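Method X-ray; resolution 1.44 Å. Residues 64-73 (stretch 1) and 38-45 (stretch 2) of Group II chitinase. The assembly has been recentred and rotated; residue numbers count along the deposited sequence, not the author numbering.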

# COMPACT_ATOMS: atom_id res chain seq x y z
N ARG A 64 -24.11 -0.05 -1.33
CA ARG A 64 -23.72 -1.22 -2.11
C ARG A 64 -22.29 -1.14 -2.63
O ARG A 64 -21.98 -1.70 -3.70
CB ARG A 64 -24.72 -1.49 -3.24
CG ARG A 64 -26.16 -1.68 -2.69
CD ARG A 64 -26.86 -2.82 -3.35
NE ARG A 64 -26.43 -2.88 -4.74
CZ ARG A 64 -25.93 -3.96 -5.34
NH1 ARG A 64 -25.88 -5.12 -4.70
NH2 ARG A 64 -25.55 -3.88 -6.60
N PHE A 65 -21.38 -0.48 -1.88
CA PHE A 65 -20.00 -0.38 -2.38
C PHE A 65 -19.33 -1.75 -2.50
O PHE A 65 -18.57 -1.97 -3.46
CB PHE A 65 -19.14 0.53 -1.50
CG PHE A 65 -19.19 2.00 -1.86
CD1 PHE A 65 -20.34 2.58 -2.34
CD2 PHE A 65 -18.07 2.81 -1.67
CE1 PHE A 65 -20.37 3.96 -2.66
CE2 PHE A 65 -18.10 4.17 -1.97
CZ PHE A 65 -19.26 4.74 -2.47
N TYR A 66 -19.55 -2.68 -1.56
CA TYR A 66 -18.96 -4.00 -1.74
C TYR A 66 -19.39 -4.60 -3.08
O TYR A 66 -18.55 -5.05 -3.88
CB TYR A 66 -19.36 -4.96 -0.63
CG TYR A 66 -18.68 -4.84 0.71
CD1 TYR A 66 -17.60 -3.99 0.95
CD2 TYR A 66 -19.13 -5.64 1.75
CE1 TYR A 66 -16.99 -3.94 2.22
CE2 TYR A 66 -18.53 -5.60 3.00
CZ TYR A 66 -17.47 -4.75 3.22
OH TYR A 66 -16.89 -4.72 4.49
N GLU A 67 -20.71 -4.61 -3.35
CA GLU A 67 -21.19 -5.17 -4.61
C GLU A 67 -20.64 -4.43 -5.81
O GLU A 67 -20.33 -5.05 -6.84
CB GLU A 67 -22.71 -5.16 -4.63
CG GLU A 67 -23.31 -6.02 -3.56
CD GLU A 67 -23.40 -5.35 -2.29
OE1 GLU A 67 -22.71 -4.33 -2.14
OE2 GLU A 67 -24.08 -5.79 -1.34
N ARG A 68 -20.52 -3.10 -5.72
CA ARG A 68 -20.10 -2.31 -6.85
C ARG A 68 -18.61 -2.46 -7.14
O ARG A 68 -18.18 -2.11 -8.24
CB ARG A 68 -20.48 -0.85 -6.62
CG ARG A 68 -22.01 -0.62 -6.79
CD ARG A 68 -22.42 0.61 -6.03
NE ARG A 68 -21.84 1.81 -6.61
CZ ARG A 68 -22.01 3.03 -6.12
NH1 ARG A 68 -22.75 3.22 -5.02
NH2 ARG A 68 -21.46 4.06 -6.73
N VAL A 69 -17.78 -2.89 -6.17
CA VAL A 69 -16.39 -3.22 -6.50
C VAL A 69 -16.25 -4.68 -6.93
O VAL A 69 -15.49 -4.99 -7.87
CB VAL A 69 -15.50 -2.85 -5.30
CG1 VAL A 69 -14.03 -3.19 -5.58
CG2 VAL A 69 -15.61 -1.34 -5.03
N VAL A 70 -17.01 -5.59 -6.29
CA VAL A 70 -17.04 -6.98 -6.73
C VAL A 70 -17.54 -7.10 -8.18
O VAL A 70 -17.22 -8.07 -8.87
CB VAL A 70 -17.85 -7.80 -5.70
CG1 VAL A 70 -18.20 -9.18 -6.23
CG2 VAL A 70 -17.04 -7.92 -4.39
N GLU A 71 -18.29 -6.10 -8.67
CA GLU A 71 -18.64 -5.99 -10.08
C GLU A 71 -17.47 -6.26 -11.01
O GLU A 71 -17.64 -6.84 -12.09
CB GLU A 71 -19.12 -4.55 -10.34
CG GLU A 71 -18.96 -4.03 -11.77
CD GLU A 71 -20.08 -4.57 -12.62
OE1 GLU A 71 -21.02 -5.15 -12.00
OE2 GLU A 71 -20.00 -4.47 -13.87
N TYR A 72 -16.27 -5.85 -10.61
CA TYR A 72 -15.13 -5.93 -11.52
C TYR A 72 -14.65 -7.36 -11.78
O TYR A 72 -13.86 -7.57 -12.72
CB TYR A 72 -13.99 -4.99 -11.07
CG TYR A 72 -14.40 -3.56 -11.35
CD1 TYR A 72 -14.18 -2.99 -12.59
CD2 TYR A 72 -15.08 -2.81 -10.40
CE1 TYR A 72 -14.59 -1.69 -12.88
CE2 TYR A 72 -15.50 -1.51 -10.69
CZ TYR A 72 -15.26 -0.96 -11.92
OH TYR A 72 -15.68 0.31 -12.16
N LYS A 73 -15.15 -8.36 -11.04
CA LYS A 73 -14.90 -9.75 -11.42
C LYS A 73 -15.37 -10.03 -12.85
O LYS A 73 -14.84 -10.94 -13.51
CB LYS A 73 -15.59 -10.73 -10.46
CG LYS A 73 -15.12 -10.64 -9.00
CD LYS A 73 -15.67 -11.80 -8.16
CE LYS A 73 -17.16 -11.98 -8.26
NZ LYS A 73 -17.69 -12.98 -7.26
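Stretch 2 (38-45) HIVYGFAV

A strand packed against a helix seldom shares the backbone hydrogen bonds that join strand to strand, so the pairing rests mainly on side chains; Group II chitinase offers a compact example. Residues 38-45 are extended throughout, with a cis peptide bond before Phe43, and run nearly antiparallel to helix 65-70: the two directions differ by 166°, and the axes approach to 9.9 Å. The backbones come nearest where Val69 CA lies 7.7 Å from Tyr41 CA. Strand alternation selects the contacting residues, since Ile39 and Tyr41 direct their CA-to-CB bonds toward the helix while Val40, between them, points away. No direct hydrogen bond links the two stretches, and together they bury 352 Å².

Aromatic packing centres on Tyr41, which has the largest covered area of any residue here. The edge of the Tyr66 ring meets the face of the Tyr41 ring, with planes at 82° and centroids 5.0 Å apart; Tyr66 CD1 approaches Tyr41 CZ to 3.6 Å. Farther along the strand, Ala44 CB lies 4.0 Å from Tyr66 OH. One helical turn brings Phe65 and Val69 to the same tyrosine. Phe65 CB lies 3.1 Å from Tyr41 OH, a hydroxyl whose hydrogen bonding is satisfied elsewhere in the structure, and Val69 CG2 reaches the ring edge at Tyr41 CE2, 3.7 Å away.

Aliphatic contacts extend the interface in the opposite sense along each chain. Val69 CG1 rests 3.8 Å from Ile39 CG2, so Val69 touches both inward-pointing strand residues. Beyond it, in the 3-10 segment, Tyr72 CB packs 3.7 Å from Ile39 CD1.

Polar linkage is left to water. One molecule accepts a hydrogen bond from Tyr66 OH and donates another to Phe43 O, each 2.7 Å from the water oxygen.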

# COMPACT_ATOMS: atom_id res chain seq x y z
N HIS A 38 -5.88 -7.26 -10.04
CA HIS A 38 -6.47 -7.57 -8.74
C HIS A 38 -6.87 -6.24 -8.13
O HIS A 38 -6.13 -5.25 -8.26
CB HIS A 38 -5.45 -8.24 -7.81
CG HIS A 38 -5.03 -9.61 -8.26
ND1 HIS A 38 -4.28 -9.84 -9.39
CD2 HIS A 38 -5.27 -10.83 -7.71
CE1 HIS A 38 -4.09 -11.14 -9.53
NE2 HIS A 38 -4.69 -11.76 -8.54
N ILE A 39 -8.05 -6.18 -7.52
CA ILE A 39 -8.47 -5.02 -6.75
C ILE A 39 -8.65 -5.47 -5.33
O ILE A 39 -9.25 -6.53 -5.08
CB ILE A 39 -9.79 -4.43 -7.29
CG1 ILE A 39 -9.56 -3.86 -8.69
CG2 ILE A 39 -10.30 -3.36 -6.33
CD1 ILE A 39 -10.86 -3.68 -9.49
N VAL A 40 -8.11 -4.70 -4.38
CA VAL A 40 -8.24 -5.01 -2.96
C VAL A 40 -9.01 -3.89 -2.29
O VAL A 40 -8.62 -2.72 -2.37
CB VAL A 40 -6.88 -5.22 -2.29
CG1 VAL A 40 -7.11 -5.57 -0.82
CG2 VAL A 40 -6.10 -6.31 -2.99
N TYR A 41 -10.11 -4.24 -1.62
CA TYR A 41 -11.01 -3.25 -1.04
C TYR A 41 -10.57 -2.90 0.37
O TYR A 41 -10.63 -3.76 1.27
CB TYR A 41 -12.41 -3.88 -1.01
CG TYR A 41 -13.53 -2.93 -0.66
CD1 TYR A 41 -13.66 -2.39 0.62
CD2 TYR A 41 -14.49 -2.60 -1.62
CE1 TYR A 41 -14.71 -1.52 0.93
CE2 TYR A 41 -15.54 -1.77 -1.32
CZ TYR A 41 -15.63 -1.21 -0.05
OH TYR A 41 -16.68 -0.36 0.24
N GLY A 42 -10.18 -1.65 0.61
CA GLY A 42 -9.79 -1.20 1.94
C GLY A 42 -10.89 -0.35 2.55
O GLY A 42 -11.35 0.62 1.93
N PHE A 43 -11.34 -0.71 3.76
CA PHE A 43 -10.97 -1.87 4.56
C PHE A 43 -12.22 -2.34 5.29
O PHE A 43 -13.14 -1.54 5.57
CB PHE A 43 -9.99 -1.47 5.67
CG PHE A 43 -8.61 -1.14 5.19
CD1 PHE A 43 -7.76 -2.14 4.80
CD2 PHE A 43 -8.19 0.17 5.12
CE1 PHE A 43 -6.47 -1.85 4.35
CE2 PHE A 43 -6.91 0.48 4.67
CZ PHE A 43 -6.06 -0.54 4.28
N ALA A 44 -12.26 -3.62 5.62
CA ALA A 44 -13.07 -4.15 6.72
C ALA A 44 -12.23 -4.08 8.00
O ALA A 44 -11.01 -3.93 7.97
CB ALA A 44 -13.47 -5.59 6.43
N VAL A 45 -12.90 -4.17 9.15
CA VAL A 45 -12.23 -3.98 10.44
C VAL A 45 -12.58 -5.15 11.36
O VAL A 45 -13.51 -5.91 11.11
CB VAL A 45 -12.57 -2.63 11.09
CG1 VAL A 45 -12.05 -1.49 10.22
CG2 VAL A 45 -14.08 -2.51 11.32
O HOH W 1 -15.65 -2.43 5.16